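Local coordinates for protein ftsY (Mycoplasma mycoides, PDB 1ZU4) that serves as the signal recognition particle receptor FtsY, represented here by its NG domain, a helical bundle joined to a P-loop GTPase fold, at residues Lys13-Phe18 / Leu308-Met313. Numbering follows the deposited sequence.
Sequences KSAFNF and LSSGFM
Phe18 and Phe312 meet as a T-shaped (edge-to-face) pair: the ring planes stand at 87°, the centroids lie 5.2 Å apart, and the edge of Phe312 is directed at the face of Phe18. The touching atom is Phe312 CE2, 3.5 Å from Phe18 CE1 and equally close to CD1 of that ring. Leu308 also touches this ring, its CG, anti to the backbone N (chi1 176°), lying 3.7 Å from Phe18 CD1, with the two side chains crossing at about a right angle. Leu308 CD1 rests 3.6 Å from Ser14 O, near the Ser14 side chain as well.

Beside this apolar cluster the backbones come close at Ala15, whose CA makes a CA-H...O contact of 3.2 Å with Leu308 O; the angle of 136° at the hydrogen is well short of straight. No direct hydrogen bond spans the segments. Instead one water donates to Ala15 O and to Leu308 O and accepts from Gly311 N, with 2.9 Å between the water O and Gly311 N; each of these three partners is a backbone atom.

Further out, the turn after helix 301-308 contains a bond from Phe312 N to Ser309 O, which also lies over the centre of one face of the Phe312 ring. Ser309 OG and Ser310 OG bond back to Ile305 O and His307 O, while Phe312 O receives Lys75 NZ from helix 71-87. The arrangement fits the NG architecture of SRP-type GTPases, in which the chain leaving the last helix of the G domain packs against the N-terminal helical bundle.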
loop_
_atom_site.group_PDB
_atom_site.type_symbol
_atom_site.label_atom_id
_atom_site.label_comp_id
_atom_site.label_asym_id
_atom_site.label_seq_id
_atom_site.Cartn_x
_atom_site.Cartn_y
_atom_site.Cartn_z
ATOM N N LYS A 13 -7.601 13.643 -7.694
ATOM C CA LYS A 13 -9.017 13.594 -7.360
ATOM C C LYS A 13 -9.234 13.852 -5.868
ATOM O O LYS A 13 -10.162 14.554 -5.512
ATOM C CB LYS A 13 -9.659 12.240 -7.694
ATOM C CG LYS A 13 -9.956 11.975 -9.156
ATOM C CD LYS A 13 -10.940 10.823 -9.269
ATOM C CE LYS A 13 -11.245 10.506 -10.721
ATOM N NZ LYS A 13 -10.178 9.680 -11.337
ATOM N N SER A 14 -8.403 13.256 -4.998
ATOM C CA SER A 14 -8.602 13.433 -3.548
ATOM C C SER A 14 -8.275 14.868 -3.116
ATOM O O SER A 14 -8.923 15.428 -2.218
ATOM C CB SER A 14 -7.797 12.383 -2.739
ATOM O OG SER A 14 -6.438 12.440 -3.102
ATOM N N ALA A 15 -7.268 15.467 -3.748
ATOM C CA ALA A 15 -6.886 16.834 -3.454
ATOM C C ALA A 15 -7.983 17.807 -3.881
ATOM O O ALA A 15 -8.277 18.766 -3.183
ATOM C CB ALA A 15 -5.585 17.173 -4.134
ATOM N N PHE A 16 -8.608 17.548 -5.015
ATOM C CA PHE A 16 -9.710 18.376 -5.458
ATOM C C PHE A 16 -10.880 18.393 -4.456
ATOM O O PHE A 16 -11.421 19.458 -4.148
ATOM C CB PHE A 16 -10.263 17.923 -6.806
ATOM C CG PHE A 16 -11.448 18.755 -7.237
ATOM C CD1 PHE A 16 -11.242 20.026 -7.793
ATOM C CD2 PHE A 16 -12.756 18.318 -7.007
ATOM C CE1 PHE A 16 -12.353 20.839 -8.141
ATOM C CE2 PHE A 16 -13.864 19.122 -7.361
ATOM C CZ PHE A 16 -13.652 20.368 -7.920
ATOM N N ASN A 17 -11.304 17.210 -4.035
ATOM C CA ASN A 17 -12.354 17.044 -3.037
ATOM C C ASN A 17 -12.056 17.721 -1.663
ATOM O O ASN A 17 -12.912 18.411 -1.077
ATOM C CB ASN A 17 -12.515 15.552 -2.843
ATOM C CG ASN A 17 -13.856 15.165 -2.275
ATOM O OD1 ASN A 17 -14.825 14.889 -3.023
ATOM N ND2 ASN A 17 -13.909 15.044 -0.955
ATOM N N PHE A 18 -10.854 17.472 -1.133
ATOM C CA PHE A 18 -10.398 18.060 0.117
ATOM C C PHE A 18 -10.307 19.591 -0.024
ATOM O O PHE A 18 -10.845 20.315 0.800
ATOM C CB PHE A 18 -9.045 17.417 0.501
ATOM C CG PHE A 18 -8.596 17.685 1.914
ATOM C CD1 PHE A 18 -7.247 17.681 2.215
ATOM C CD2 PHE A 18 -9.513 17.979 2.933
ATOM C CE1 PHE A 18 -6.795 17.896 3.525
ATOM C CE2 PHE A 18 -9.063 18.192 4.256
ATOM C CZ PHE A 18 -7.709 18.149 4.549
ATOM N N LEU A 308 -2.013 15.787 -1.370
ATOM C CA LEU A 308 -3.437 15.801 -0.934
ATOM C C LEU A 308 -3.869 17.220 -0.655
ATOM O O LEU A 308 -5.011 17.595 -0.939
ATOM C CB LEU A 308 -3.641 15.014 0.375
ATOM C CG LEU A 308 -5.052 15.011 1.011
ATOM C CD1 LEU A 308 -6.151 14.608 -0.024
ATOM C CD2 LEU A 308 -5.043 14.076 2.202
ATOM N N SER A 309 -2.925 17.998 -0.138
ATOM C CA SER A 309 -3.158 19.372 0.288
ATOM C C SER A 309 -2.944 20.436 -0.792
ATOM O O SER A 309 -3.168 21.607 -0.522
ATOM C CB SER A 309 -2.238 19.671 1.472
ATOM O OG SER A 309 -2.601 18.819 2.545
ATOM N N SER A 310 -2.545 20.011 -1.997
ATOM C CA SER A 310 -2.032 20.906 -3.026
ATOM C C SER A 310 -3.047 21.926 -3.490
ATOM O O SER A 310 -2.669 23.071 -3.807
ATOM C CB SER A 310 -1.488 20.138 -4.233
ATOM O OG SER A 310 -2.480 19.299 -4.785
ATOM N N GLY A 311 -4.318 21.526 -3.466
ATOM C CA GLY A 311 -5.412 22.378 -3.909
ATOM C C GLY A 311 -5.679 23.574 -3.013
ATOM O O GLY A 311 -6.269 24.557 -3.459
ATOM N N PHE A 312 -5.264 23.526 -1.751
ATOM C CA PHE A 312 -5.516 24.679 -0.879
ATOM C C PHE A 312 -4.257 25.381 -0.377
ATOM O O PHE A 312 -4.333 26.340 0.407
ATOM C CB PHE A 312 -6.465 24.312 0.277
ATOM C CG PHE A 312 -5.935 23.249 1.225
ATOM C CD1 PHE A 312 -5.046 23.567 2.224
ATOM C CD2 PHE A 312 -6.404 21.944 1.151
ATOM C CE1 PHE A 312 -4.615 22.600 3.135
ATOM C CE2 PHE A 312 -5.971 20.976 2.046
ATOM C CZ PHE A 312 -5.082 21.309 3.027
ATOM N N MET A 313 -3.110 24.918 -0.857
ATOM C CA MET A 313 -1.827 25.381 -0.357
ATOM C C MET A 313 -1.136 26.331 -1.323
ATOM O O MET A 313 0.099 26.405 -1.342
ATOM C CB MET A 313 -0.905 24.184 -0.028
ATOM C CG MET A 313 -1.296 23.439 1.267
ATOM S SD MET A 313 -1.555 24.537 2.708
ATOM C CE MET A 313 0.127 25.121 2.904
HETATM O O HOH W 1 -5.954 19.850 -1.789
#